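Local coordinates for protein glycerate kinase, putative (Thermotoga maritima, PDB 2B8N) that uses ATP, with magnesium as cofactor, to phosphorylate D-glycerate to 2-phosphoglycerate in the breakdown of serine through 3-hydroxypyruvate, at residues Gly323-His328 with Gly335-Glu340; Ala345-Glu350 with Asp390-Leu395. One frame throughout, in Å; residues are numbered along the deposited sequence.

Contact 1: residues Gly323-His328 with Gly335-Glu340; sequences GETVVH and GGRNQE
Thr325 and Val327 cross Arg337 at a slant where, in the MOFRL part of the glycerate kinase, strand 317-323 passes through a loop into helix 337-348; strand 355-361, parallel to the first with strand 422-428 between them, completes a beta-alpha-beta crossover. Arg337 supplies the largest share of the surface. Its CG sits between its own backbone N and carbonyl carbon (chi1 61°), and from there the chain runs extended to NE, past Thr325 and toward Glu324. Thr325 OG1 comes 3.4 Å from Arg337 CB, while Thr325 O approaches Arg337 CD. At the far end the aliphatic CG of Glu324 covers one face of the guanidinium, offset toward its rim, 3.6 Å from Arg337 NH2. The Glu324 carboxylate, turned 76° from the guanidinium plane, is not aimed at an N-H: OE2 stays 4.2 Å from Arg337 NH2 and well out of plane, so the opposite charges probably attract at a distance, short of a salt bridge.

Val327 divides its methyls. Val327 CG2 lies 3.6 Å from Arg337 CA and close to Arg337 CB, on the first turn of the helix, whereas CG1, anti to the backbone N (chi1 -174°), meets the carboxylate of Glu340, whose OE2 is hydrogen-bonded to Asn398.

Gly336 holds the N-cap position, its O accepting from Glu340 N at 3.0 Å. Asp366 takes the backbone N-H groups of Asn338 and Gln339, meeting two N-H groups of the helix's first turn. Asp422 receives Arg337 NE in a salt bridge and Asn338 ND2 in a hydrogen bond, and so probably helps to position both side chains. A water completes the link between the segments, 2.6 Å from Thr325 OG1 and donating to Asn338 OD1 at 2.8 Å.

Contact 2: residues Ala345-Glu350 with Asp390-Leu395; sequences AAIALE and DPYQYL
Ile347 pushes one side chain against three residues of the short helix 391-396, packing the last turn of helix 337-348 against it. Each branch has its own partner. Ile347 CG2 is set anti to the backbone N (chi1 -71° to CG1) and heads for Tyr392, where it lies 3.6 Å from Tyr392 CZ and 3.4 Å from Tyr392 OH. It reaches the phenol end at a slant to the ring. Pro391, in the first turn of its helix, offers its CB to the other branch, 3.7 Å from Ile347 CG1. Farther along that branch, Ile347 CD1 slips between two neighbours, Pro391 CB and the Leu395 methyl CD2, the latter 3.9 Å away. Pro391 and Leu395, four residues apart, stand one turn from each other on the same side of their helix, and the CD1 methyl bears on both. Tyr392 reaches in differently: its CB leaves the helix to the flank of the contact, and the length of the side chain brings the hydroxyl end over to Ile347.

With only an alanine in place of Ile347, a gap would probably open facing Pro391 and Leu395, and the phenol end of Tyr392 would lose the methyl packed against it.

Asp390 N-caps the shorter helix with weak bonds from Tyr392 N to OD1 and from Gln393 N to OD2. On the other segment Glu350 forms salt bridges with Lys382 and Lys385 of helix 380-386, while Leu384 of the same helix touches Pro391. The contact is almost wholly apolar, with the Tyr392 hydroxyl touching a methyl, so the helices are joined here by packing rather than by directional bonds.

In the fold
From the N terminus, the chain reaches this region after the six-stranded parallel sheet that comes first. Strand 317-323 of the mixed sheet leads into contact 1, which closes a short loop of six residues and ties the strand's exit to the start of helix 337-348. That helix then carries the chain to contact 2, which closes a longer excursion of 39 residues, including strands 355-361 and 373-377 and helix 380-386, by bringing helix 391-396 back against the helix end. The two loops follow in series, neither nesting nor crossing. The shared helix joins them, and Glu340 CG touches Leu395 CD1 at 3.9 Å, so the contacts meet directly.

Contact 1: residues Gly323-His328 with Gly335-Glu340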
loop_
_atom_site.group_PDB
_atom_site.type_symbol
_atom_site.label_atom_id
_atom_site.label_comp_id
_atom_site.label_asym_id
_atom_site.label_seq_id
_atom_site.Cartn_x
_atom_site.Cartn_y
_atom_site.Cartn_z
ATOM N N GLY A 323 6.200 8.510 -0.628
ATOM C CA GLY A 323 6.926 7.375 -1.168
ATOM C C GLY A 323 6.975 6.205 -0.226
ATOM O O GLY A 323 6.080 6.010 0.592
ATOM N N GLU A 324 8.034 5.420 -0.327
ATOM C CA GLU A 324 8.226 4.276 0.571
ATOM C C GLU A 324 9.733 4.069 0.842
ATOM O O GLU A 324 10.435 3.392 0.084
ATOM C CB GLU A 324 7.566 3.036 -0.049
ATOM C CG GLU A 324 7.561 1.801 0.808
ATOM C CD GLU A 324 7.160 0.532 0.030
ATOM O OE1 GLU A 324 7.535 0.380 -1.164
ATOM O OE2 GLU A 324 6.486 -0.329 0.626
ATOM N N THR A 325 10.222 4.681 1.924
ATOM C CA THR A 325 11.646 4.601 2.290
ATOM C C THR A 325 11.947 3.197 2.788
ATOM O O THR A 325 11.035 2.372 2.908
ATOM C CB THR A 325 12.030 5.632 3.358
ATOM O OG1 THR A 325 11.089 5.589 4.439
ATOM C CG2 THR A 325 12.044 7.031 2.776
ATOM N N VAL A 326 13.227 2.921 3.033
ATOM C CA VAL A 326 13.668 1.656 3.628
ATOM C C VAL A 326 14.640 1.927 4.751
ATOM O O VAL A 326 15.186 3.030 4.868
ATOM C CB VAL A 326 14.374 0.740 2.598
ATOM C CG1 VAL A 326 13.405 0.359 1.486
ATOM C CG2 VAL A 326 15.605 1.425 2.003
ATOM N N VAL A 327 14.856 0.908 5.569
ATOM C CA VAL A 327 15.792 0.986 6.677
ATOM C C VAL A 327 16.645 -0.261 6.618
ATOM O O VAL A 327 16.092 -1.337 6.593
ATOM C CB VAL A 327 15.047 1.083 8.053
ATOM C CG1 VAL A 327 16.032 1.317 9.210
ATOM C CG2 VAL A 327 14.023 2.212 8.021
ATOM N N HIS A 328 17.971 -0.106 6.564
ATOM C CA HIS A 328 18.899 -1.234 6.673
ATOM C C HIS A 328 19.123 -1.456 8.155
ATOM O O HIS A 328 19.836 -0.709 8.802
ATOM C CB HIS A 328 20.231 -0.963 5.969
ATOM N N GLY A 335 11.260 0.741 16.155
ATOM C CA GLY A 335 11.112 1.914 15.310
ATOM C C GLY A 335 10.414 1.566 14.011
ATOM O O GLY A 335 9.663 0.587 13.927
ATOM N N GLY A 336 10.632 2.381 12.995
ATOM C CA GLY A 336 10.014 2.137 11.704
ATOM C C GLY A 336 10.594 3.142 10.755
ATOM O O GLY A 336 11.258 4.066 11.204
ATOM N N ARG A 337 10.371 2.980 9.456
ATOM C CA ARG A 337 10.952 3.925 8.509
ATOM C C ARG A 337 10.546 5.389 8.775
ATOM O O ARG A 337 11.409 6.284 8.785
ATOM C CB ARG A 337 10.658 3.537 7.066
ATOM C CG ARG A 337 9.193 3.492 6.662
ATOM C CD ARG A 337 9.064 2.633 5.414
ATOM N NE ARG A 337 7.794 2.817 4.711
ATOM C CZ ARG A 337 6.829 1.901 4.609
ATOM N NH1 ARG A 337 6.948 0.689 5.136
ATOM N NH2 ARG A 337 5.729 2.195 3.939
ATOM N N ASN A 338 9.254 5.647 8.987
ATOM C CA ASN A 338 8.813 7.025 9.177
ATOM C C ASN A 338 9.357 7.633 10.480
ATOM O O ASN A 338 9.611 8.853 10.572
ATOM C CB ASN A 338 7.281 7.128 9.080
ATOM C CG ASN A 338 6.746 6.763 7.673
ATOM O OD1 ASN A 338 7.027 7.460 6.710
ATOM N ND2 ASN A 338 5.965 5.679 7.570
ATOM N N GLN A 339 9.563 6.799 11.487
ATOM C CA GLN A 339 10.072 7.299 12.772
ATOM C C GLN A 339 11.574 7.610 12.686
ATOM O O GLN A 339 12.057 8.561 13.331
ATOM C CB GLN A 339 9.760 6.318 13.900
ATOM C CG GLN A 339 8.292 6.265 14.265
ATOM C CD GLN A 339 7.917 5.017 15.024
ATOM O OE1 GLN A 339 8.515 4.707 16.039
ATOM N NE2 GLN A 339 6.924 4.295 14.537
ATOM N N GLU A 340 12.303 6.846 11.865
ATOM C CA GLU A 340 13.729 7.134 11.617
ATOM C C GLU A 340 13.917 8.389 10.789
ATOM O O GLU A 340 14.817 9.175 11.053
ATOM C CB GLU A 340 14.454 5.968 10.948
ATOM C CG GLU A 340 14.769 4.883 11.928
ATOM C CD GLU A 340 15.932 4.047 11.533
ATOM O OE1 GLU A 340 16.589 4.356 10.502
ATOM O OE2 GLU A 340 16.178 3.079 12.285
HETATM O O HOH W 1 9.288 7.403 5.005
#

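Contact 2: residues Ala345-Glu350 with Asp390-Leu395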
loop_
_atom_site.group_PDB
_atom_site.type_symbol
_atom_site.label_atom_id
_atom_site.label_comp_id
_atom_site.label_asym_id
_atom_site.label_seq_id
_atom_site.Cartn_x
_atom_site.Cartn_y
_atom_site.Cartn_z
ATOM N N ALA A 345 15.828 13.847 10.908
ATOM C CA ALA A 345 15.516 15.236 10.599
ATOM C C ALA A 345 15.635 16.125 11.837
ATOM O O ALA A 345 16.202 17.210 11.765
ATOM C CB ALA A 345 14.142 15.345 10.000
ATOM N N ALA A 346 15.114 15.673 12.972
ATOM C CA ALA A 346 15.186 16.492 14.189
ATOM C C ALA A 346 16.634 16.825 14.572
ATOM O O ALA A 346 16.918 17.920 15.068
ATOM C CB ALA A 346 14.511 15.811 15.316
ATOM N N ILE A 347 17.530 15.865 14.347
ATOM C CA ILE A 347 18.963 16.061 14.522
ATOM C C ILE A 347 19.472 17.160 13.582
ATOM O O ILE A 347 20.102 18.107 14.014
ATOM C CB ILE A 347 19.710 14.730 14.275
ATOM C CG1 ILE A 347 19.421 13.761 15.436
ATOM C CG2 ILE A 347 21.218 14.963 14.108
ATOM C CD1 ILE A 347 19.706 12.295 15.130
ATOM N N ALA A 348 19.181 17.019 12.295
ATOM C CA ALA A 348 19.524 18.015 11.268
ATOM C C ALA A 348 18.919 19.424 11.480
ATOM O O ALA A 348 19.468 20.401 10.987
ATOM C CB ALA A 348 19.106 17.494 9.891
ATOM N N LEU A 349 17.776 19.525 12.167
ATOM C CA LEU A 349 17.098 20.812 12.376
ATOM C C LEU A 349 17.295 21.369 13.760
ATOM O O LEU A 349 16.605 22.312 14.113
ATOM C CB LEU A 349 15.592 20.689 12.170
ATOM C CG LEU A 349 15.112 20.106 10.858
ATOM C CD1 LEU A 349 13.613 19.788 10.965
ATOM C CD2 LEU A 349 15.417 21.070 9.721
ATOM N N GLU A 350 18.192 20.802 14.563
ATOM C CA GLU A 350 18.375 21.304 15.924
ATOM C C GLU A 350 18.636 22.806 15.893
ATOM O O GLU A 350 19.463 23.289 15.116
ATOM C CB GLU A 350 19.523 20.591 16.653
ATOM C CG GLU A 350 19.744 21.136 18.065
ATOM C CD GLU A 350 20.681 20.305 18.915
ATOM O OE1 GLU A 350 21.097 19.208 18.482
ATOM O OE2 GLU A 350 20.992 20.741 20.042
ATOM N N ASP A 390 21.229 10.649 23.998
ATOM C CA ASP A 390 21.910 10.973 22.732
ATOM C C ASP A 390 21.095 10.495 21.510
ATOM O O ASP A 390 20.961 9.287 21.278
ATOM C CB ASP A 390 23.307 10.349 22.681
ATOM C CG ASP A 390 23.976 10.542 21.324
ATOM O OD1 ASP A 390 23.673 11.540 20.640
ATOM O OD2 ASP A 390 24.793 9.684 20.932
ATOM N N PRO A 391 20.556 11.439 20.722
ATOM C CA PRO A 391 19.812 11.108 19.506
ATOM C C PRO A 391 20.500 10.161 18.493
ATOM O O PRO A 391 19.822 9.293 17.939
ATOM C CB PRO A 391 19.574 12.483 18.884
ATOM C CG PRO A 391 19.496 13.386 20.054
ATOM C CD PRO A 391 20.564 12.891 20.960
ATOM N N TYR A 392 21.812 10.321 18.252
ATOM C CA TYR A 392 22.542 9.450 17.294
ATOM C C TYR A 392 22.569 8.000 17.741
ATOM O O TYR A 392 22.518 7.092 16.918
ATOM C CB TYR A 392 23.995 9.875 17.099
ATOM C CG TYR A 392 24.149 11.218 16.459
ATOM C CD1 TYR A 392 24.174 11.352 15.063
ATOM C CD2 TYR A 392 24.264 12.374 17.246
ATOM C CE1 TYR A 392 24.315 12.613 14.465
ATOM C CE2 TYR A 392 24.404 13.630 16.669
ATOM C CZ TYR A 392 24.431 13.745 15.280
ATOM O OH TYR A 392 24.566 15.003 14.722
ATOM N N GLN A 393 22.666 7.782 19.041
ATOM C CA GLN A 393 22.708 6.428 19.570
ATOM C C GLN A 393 21.365 5.687 19.373
ATOM O O GLN A 393 21.360 4.473 19.120
ATOM C CB GLN A 393 23.149 6.457 21.042
ATOM C CG GLN A 393 24.041 5.295 21.452
ATOM C CD GLN A 393 25.327 5.222 20.626
ATOM O OE1 GLN A 393 25.620 4.200 19.997
ATOM N NE2 GLN A 393 26.088 6.318 20.610
ATOM N N TYR A 394 20.239 6.401 19.465
ATOM C CA TYR A 394 18.919 5.786 19.216
ATOM C C TYR A 394 18.776 5.415 17.756
ATOM O O TYR A 394 18.233 4.371 17.414
ATOM C CB TYR A 394 17.773 6.712 19.643
ATOM C CG TYR A 394 17.613 6.696 21.129
ATOM C CD1 TYR A 394 17.008 5.625 21.764
ATOM C CD2 TYR A 394 18.130 7.706 21.911
ATOM C CE1 TYR A 394 16.894 5.580 23.127
ATOM C CE2 TYR A 394 18.020 7.666 23.272
ATOM C CZ TYR A 394 17.400 6.609 23.878
ATOM O OH TYR A 394 17.294 6.581 25.255
ATOM N N LEU A 395 19.298 6.276 16.900
ATOM C CA LEU A 395 19.263 6.044 15.475
ATOM C C LEU A 395 20.226 4.900 15.119
ATOM O O LEU A 395 19.846 3.947 14.449
ATOM C CB LEU A 395 19.579 7.348 14.741
ATOM C CG LEU A 395 19.158 7.578 13.285
ATOM C CD1 LEU A 395 17.689 7.257 12.927
ATOM C CD2 LEU A 395 19.472 9.026 12.950
#